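Long-range contact in hypothetical protein ta1320 (Thermoplasma acidophilum, PDB 1NE2), which is of unknown function but is probably an AdoMet-dependent methyltransferase with a Rossmann-like fold: residues T32-Y45 with N62-A74. Sequence-based numbering, arbitrary orientation.
Sequences TDASTAAYFLIEIY and NGILACGSYLLGA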
loop_
_atom_site.group_PDB
_atom_site.type_symbol
_atom_site.label_atom_id
_atom_site.label_comp_id
_atom_site.label_asym_id
_atom_site.label_seq_id
_atom_site.Cartn_x
_atom_site.Cartn_y
_atom_site.Cartn_z
ATOM N N THR B 32 -10.026 -20.546 1.919
ATOM C CA THR B 32 -8.807 -21.318 1.721
ATOM C C THR B 32 -8.180 -21.675 3.067
ATOM O O THR B 32 -7.987 -20.809 3.924
ATOM C CB THR B 32 -7.773 -20.534 0.879
ATOM O OG1 THR B 32 -7.336 -19.380 1.604
ATOM C CG2 THR B 32 -8.392 -20.084 -0.439
ATOM N N ASP B 33 -7.870 -22.955 3.240
ATOM C CA ASP B 33 -7.267 -23.449 4.473
ATOM C C ASP B 33 -5.837 -22.932 4.601
ATOM O O ASP B 33 -5.256 -22.448 3.626
ATOM C CB ASP B 33 -7.288 -24.982 4.476
ATOM C CG ASP B 33 -6.434 -25.575 3.377
ATOM O OD1 ASP B 33 -5.219 -25.721 3.585
ATOM O OD2 ASP B 33 -6.975 -25.881 2.292
ATOM N N ALA B 34 -5.264 -23.049 5.797
ATOM C CA ALA B 34 -3.915 -22.550 6.048
ATOM C C ALA B 34 -2.829 -23.150 5.162
ATOM O O ALA B 34 -1.904 -22.443 4.767
ATOM C CB ALA B 34 -3.552 -22.728 7.527
ATOM N N SER B 35 -2.938 -24.441 4.842
ATOM C CA SER B 35 -1.943 -25.107 3.997
ATOM C C SER B 35 -1.962 -24.539 2.578
ATOM O O SER B 35 -0.921 -24.156 2.028
ATOM C CB SER B 35 -2.217 -26.614 3.952
ATOM O OG SER B 35 -1.273 -27.277 3.123
ATOM N N THR B 36 -3.147 -24.508 1.984
ATOM C CA THR B 36 -3.312 -23.983 0.636
ATOM C C THR B 36 -2.909 -22.511 0.575
ATOM O O THR B 36 -2.247 -22.079 -0.371
ATOM C CB THR B 36 -4.769 -24.144 0.162
ATOM O OG1 THR B 36 -5.105 -25.539 0.150
ATOM C CG2 THR B 36 -4.937 -23.578 -1.243
ATOM N N ALA B 37 -3.302 -21.747 1.589
ATOM C CA ALA B 37 -2.970 -20.327 1.641
ATOM C C ALA B 37 -1.461 -20.133 1.700
ATOM O O ALA B 37 -0.910 -19.279 1.000
ATOM C CB ALA B 37 -3.628 -19.675 2.850
ATOM N N ALA B 38 -0.797 -20.915 2.547
ATOM C CA ALA B 38 0.654 -20.827 2.677
ATOM C C ALA B 38 1.332 -21.200 1.355
ATOM O O ALA B 38 2.266 -20.530 0.929
ATOM C CB ALA B 38 1.137 -21.743 3.800
ATOM N N TYR B 39 0.858 -22.265 0.705
ATOM C CA TYR B 39 1.441 -22.697 -0.568
ATOM C C TYR B 39 1.362 -21.577 -1.605
ATOM O O TYR B 39 2.356 -21.233 -2.258
ATOM C CB TYR B 39 0.696 -23.916 -1.113
ATOM C CG TYR B 39 1.208 -24.382 -2.460
ATOM C CD1 TYR B 39 2.377 -25.131 -2.559
ATOM C CD2 TYR B 39 0.530 -24.061 -3.637
ATOM C CE1 TYR B 39 2.863 -25.554 -3.794
ATOM C CE2 TYR B 39 1.013 -24.479 -4.881
ATOM C CZ TYR B 39 2.179 -25.226 -4.949
ATOM O OH TYR B 39 2.671 -25.643 -6.168
ATOM N N PHE B 40 0.161 -21.028 -1.754
ATOM C CA PHE B 40 -0.117 -19.956 -2.702
ATOM C C PHE B 40 0.771 -18.740 -2.445
ATOM O O PHE B 40 1.420 -18.232 -3.368
ATOM C CB PHE B 40 -1.607 -19.592 -2.589
ATOM C CG PHE B 40 -2.045 -18.432 -3.439
ATOM C CD1 PHE B 40 -1.849 -18.428 -4.819
ATOM C CD2 PHE B 40 -2.744 -17.375 -2.858
ATOM C CE1 PHE B 40 -2.351 -17.388 -5.610
ATOM C CE2 PHE B 40 -3.249 -16.335 -3.633
ATOM C CZ PHE B 40 -3.054 -16.341 -5.018
ATOM N N LEU B 41 0.818 -18.290 -1.192
ATOM C CA LEU B 41 1.629 -17.123 -0.826
ATOM C C LEU B 41 3.131 -17.331 -1.016
ATOM O O LEU B 41 3.829 -16.416 -1.448
ATOM C CB LEU B 41 1.343 -16.700 0.618
ATOM C CG LEU B 41 -0.061 -16.135 0.881
ATOM C CD1 LEU B 41 -0.209 -15.852 2.376
ATOM C CD2 LEU B 41 -0.282 -14.855 0.079
ATOM N N ILE B 42 3.634 -18.521 -0.705
ATOM C CA ILE B 42 5.059 -18.769 -0.885
ATOM C C ILE B 42 5.429 -18.690 -2.371
ATOM O O ILE B 42 6.520 -18.233 -2.723
ATOM C CB ILE B 42 5.483 -20.133 -0.285
ATOM C CG1 ILE B 42 5.332 -20.096 1.238
ATOM C CG2 ILE B 42 6.926 -20.453 -0.676
ATOM C CD1 ILE B 42 6.056 -18.936 1.908
ATOM N N GLU B 43 4.527 -19.124 -3.248
ATOM C CA GLU B 43 4.803 -19.030 -4.680
ATOM C C GLU B 43 4.996 -17.558 -5.049
ATOM O O GLU B 43 5.934 -17.199 -5.760
ATOM C CB GLU B 43 3.645 -19.593 -5.509
ATOM C CG GLU B 43 3.502 -21.099 -5.478
ATOM C CD GLU B 43 2.540 -21.597 -6.541
ATOM O OE1 GLU B 43 1.534 -20.904 -6.799
ATOM O OE2 GLU B 43 2.794 -22.678 -7.116
ATOM N N ILE B 44 4.097 -16.704 -4.571
ATOM C CA ILE B 44 4.187 -15.279 -4.869
ATOM C C ILE B 44 5.482 -14.707 -4.286
ATOM O O ILE B 44 6.137 -13.857 -4.899
ATOM C CB ILE B 44 2.969 -14.511 -4.284
ATOM C CG1 ILE B 44 1.667 -15.135 -4.814
ATOM C CG2 ILE B 44 3.050 -13.030 -4.673
ATOM C CD1 ILE B 44 0.384 -14.472 -4.293
ATOM N N TYR B 45 5.849 -15.195 -3.104
ATOM C CA TYR B 45 7.053 -14.758 -2.418
ATOM C C TYR B 45 8.292 -15.151 -3.223
ATOM O O TYR B 45 9.201 -14.343 -3.412
ATOM C CB TYR B 45 7.094 -15.402 -1.031
ATOM C CG TYR B 45 8.340 -15.112 -0.226
ATOM C CD1 TYR B 45 8.511 -13.895 0.431
ATOM C CD2 TYR B 45 9.338 -16.075 -0.104
ATOM C CE1 TYR B 45 9.658 -13.648 1.202
ATOM C CE2 TYR B 45 10.475 -15.843 0.651
ATOM C CZ TYR B 45 10.631 -14.634 1.302
ATOM O OH TYR B 45 11.768 -14.434 2.053
ATOM N N ASN B 62 -11.570 -13.219 6.232
ATOM C CA ASN B 62 -10.978 -13.256 7.565
ATOM C C ASN B 62 -9.559 -12.685 7.546
ATOM O O ASN B 62 -8.903 -12.587 8.588
ATOM C CB ASN B 62 -10.948 -14.693 8.096
ATOM C CG ASN B 62 -9.755 -15.482 7.584
ATOM O OD1 ASN B 62 -9.504 -15.549 6.379
ATOM N ND2 ASN B 62 -9.014 -16.091 8.506
ATOM N N GLY B 63 -9.091 -12.341 6.349
ATOM C CA GLY B 63 -7.776 -11.751 6.188
ATOM C C GLY B 63 -6.576 -12.679 6.103
ATOM O O GLY B 63 -5.450 -12.200 6.083
ATOM N N ILE B 64 -6.793 -13.987 6.019
ATOM C CA ILE B 64 -5.664 -14.911 5.974
ATOM C C ILE B 64 -4.585 -14.595 4.930
ATOM O O ILE B 64 -3.394 -14.636 5.240
ATOM C CB ILE B 64 -6.145 -16.376 5.797
ATOM C CG1 ILE B 64 -4.959 -17.326 5.967
ATOM C CG2 ILE B 64 -6.816 -16.560 4.444
ATOM C CD1 ILE B 64 -5.335 -18.804 5.943
ATOM N N LEU B 65 -4.975 -14.265 3.704
ATOM C CA LEU B 65 -3.964 -13.971 2.689
ATOM C C LEU B 65 -3.229 -12.652 2.948
ATOM O O LEU B 65 -2.052 -12.517 2.610
ATOM C CB LEU B 65 -4.588 -13.976 1.288
ATOM C CG LEU B 65 -5.163 -15.320 0.810
ATOM C CD1 LEU B 65 -5.609 -15.189 -0.650
ATOM C CD2 LEU B 65 -4.124 -16.421 0.933
ATOM N N ALA B 66 -3.912 -11.692 3.567
ATOM C CA ALA B 66 -3.301 -10.401 3.867
ATOM C C ALA B 66 -2.326 -10.566 5.025
ATOM O O ALA B 66 -1.206 -10.066 4.973
ATOM C CB ALA B 66 -4.383 -9.374 4.227
ATOM N N CYS B 67 -2.760 -11.266 6.072
ATOM C CA CYS B 67 -1.906 -11.510 7.227
ATOM C C CYS B 67 -0.671 -12.278 6.773
ATOM O O CYS B 67 0.445 -12.008 7.223
ATOM C CB CYS B 67 -2.643 -12.339 8.286
ATOM S SG CYS B 67 -4.064 -11.537 9.101
ATOM N N GLY B 68 -0.881 -13.252 5.890
ATOM C CA GLY B 68 0.230 -14.045 5.392
ATOM C C GLY B 68 1.248 -13.209 4.637
ATOM O O GLY B 68 2.464 -13.424 4.754
ATOM N N SER B 69 0.760 -12.262 3.841
ATOM C CA SER B 69 1.647 -11.392 3.079
ATOM C C SER B 69 2.463 -10.556 4.046
ATOM O O SER B 69 3.648 -10.334 3.833
ATOM C CB SER B 69 0.846 -10.472 2.155
ATOM O OG SER B 69 0.161 -11.222 1.170
ATOM N N TYR B 70 1.815 -10.097 5.111
ATOM C CA TYR B 70 2.479 -9.288 6.129
ATOM C C TYR B 70 3.538 -10.136 6.832
ATOM O O TYR B 70 4.664 -9.683 7.067
ATOM C CB TYR B 70 1.443 -8.798 7.141
ATOM C CG TYR B 70 2.006 -7.928 8.239
ATOM C CD1 TYR B 70 2.406 -6.617 7.983
ATOM C CD2 TYR B 70 2.115 -8.412 9.541
ATOM C CE1 TYR B 70 2.902 -5.802 9.011
ATOM C CE2 TYR B 70 2.606 -7.612 10.567
ATOM C CZ TYR B 70 2.993 -6.313 10.299
ATOM O OH TYR B 70 3.453 -5.522 11.329
ATOM N N LEU B 71 3.175 -11.367 7.168
ATOM C CA LEU B 71 4.104 -12.274 7.834
ATOM C C LEU B 71 5.304 -12.615 6.951
ATOM O O LEU B 71 6.381 -12.929 7.461
ATOM C CB LEU B 71 3.379 -13.554 8.257
ATOM C CG LEU B 71 2.315 -13.316 9.333
ATOM C CD1 LEU B 71 1.385 -14.518 9.435
ATOM C CD2 LEU B 71 3.001 -13.042 10.659
ATOM N N LEU B 72 5.123 -12.549 5.635
ATOM C CA LEU B 72 6.215 -12.844 4.705
ATOM C C LEU B 72 7.121 -11.639 4.429
ATOM O O LEU B 72 8.017 -11.700 3.585
ATOM C CB LEU B 72 5.657 -13.403 3.387
ATOM C CG LEU B 72 5.216 -14.868 3.465
ATOM C CD1 LEU B 72 4.530 -15.269 2.173
ATOM C CD2 LEU B 72 6.439 -15.752 3.708
ATOM N N GLY B 73 6.882 -10.539 5.133
ATOM C CA GLY B 73 7.732 -9.377 4.960
ATOM C C GLY B 73 7.366 -8.344 3.916
ATOM O O GLY B 73 8.249 -7.625 3.426
ATOM N N ALA B 74 6.087 -8.263 3.560
ATOM C CA ALA B 74 5.647 -7.262 2.596
ATOM C C ALA B 74 5.955 -5.894 3.209
ATOM O O ALA B 74 5.887 -5.714 4.430
ATOM C CB ALA B 74 4.142 -7.400 2.325
#
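The helix that follows the first strand and glycine-rich turn of a Rossmann-like methyltransferase fold, 64-71, packs through Ile64, Leu65 and Gly68, with Leu72 just beyond its C-terminal end, on Ala37, Leu41 and Tyr45 of helix 34-46. The axes cross at -49°. Leu41 sits at the centre: chi1 of -68° and an extended chi2 of 176° together lay its CD1 on bare backbone, 3.5 Å from Gly68 CA, where any CB would clash with that methyl. Its other branch, CD2, lies 3.8 Å from Ser69 OG, whose hydroxyl donates a hydrogen bond to Leu65 O. That carbonyl also accepts from Ser69 N, on the opposite face of its plane. Toward the N-termini, Ala37 CB meets Ile64 CD1 at 3.6 Å and Leu65 CD2 at 3.8 Å, while Leu65 CD1 touches the edge of the Phe40 ring. At the far end Leu72 sets CD1 against Leu41 CB, and CD2 against Ile42 CD1 and over the rim of one Tyr45 face; Tyr45 CE1 comes 3.5 Å from Leu72 O. Cutting Leu41 back to an alanine is likely to open a gap over Gly68. Phe40 and Leu65 both reach Ile115 of strand 111-116; without a hydrogen bond between them, the helices are held mainly by close apolar fit.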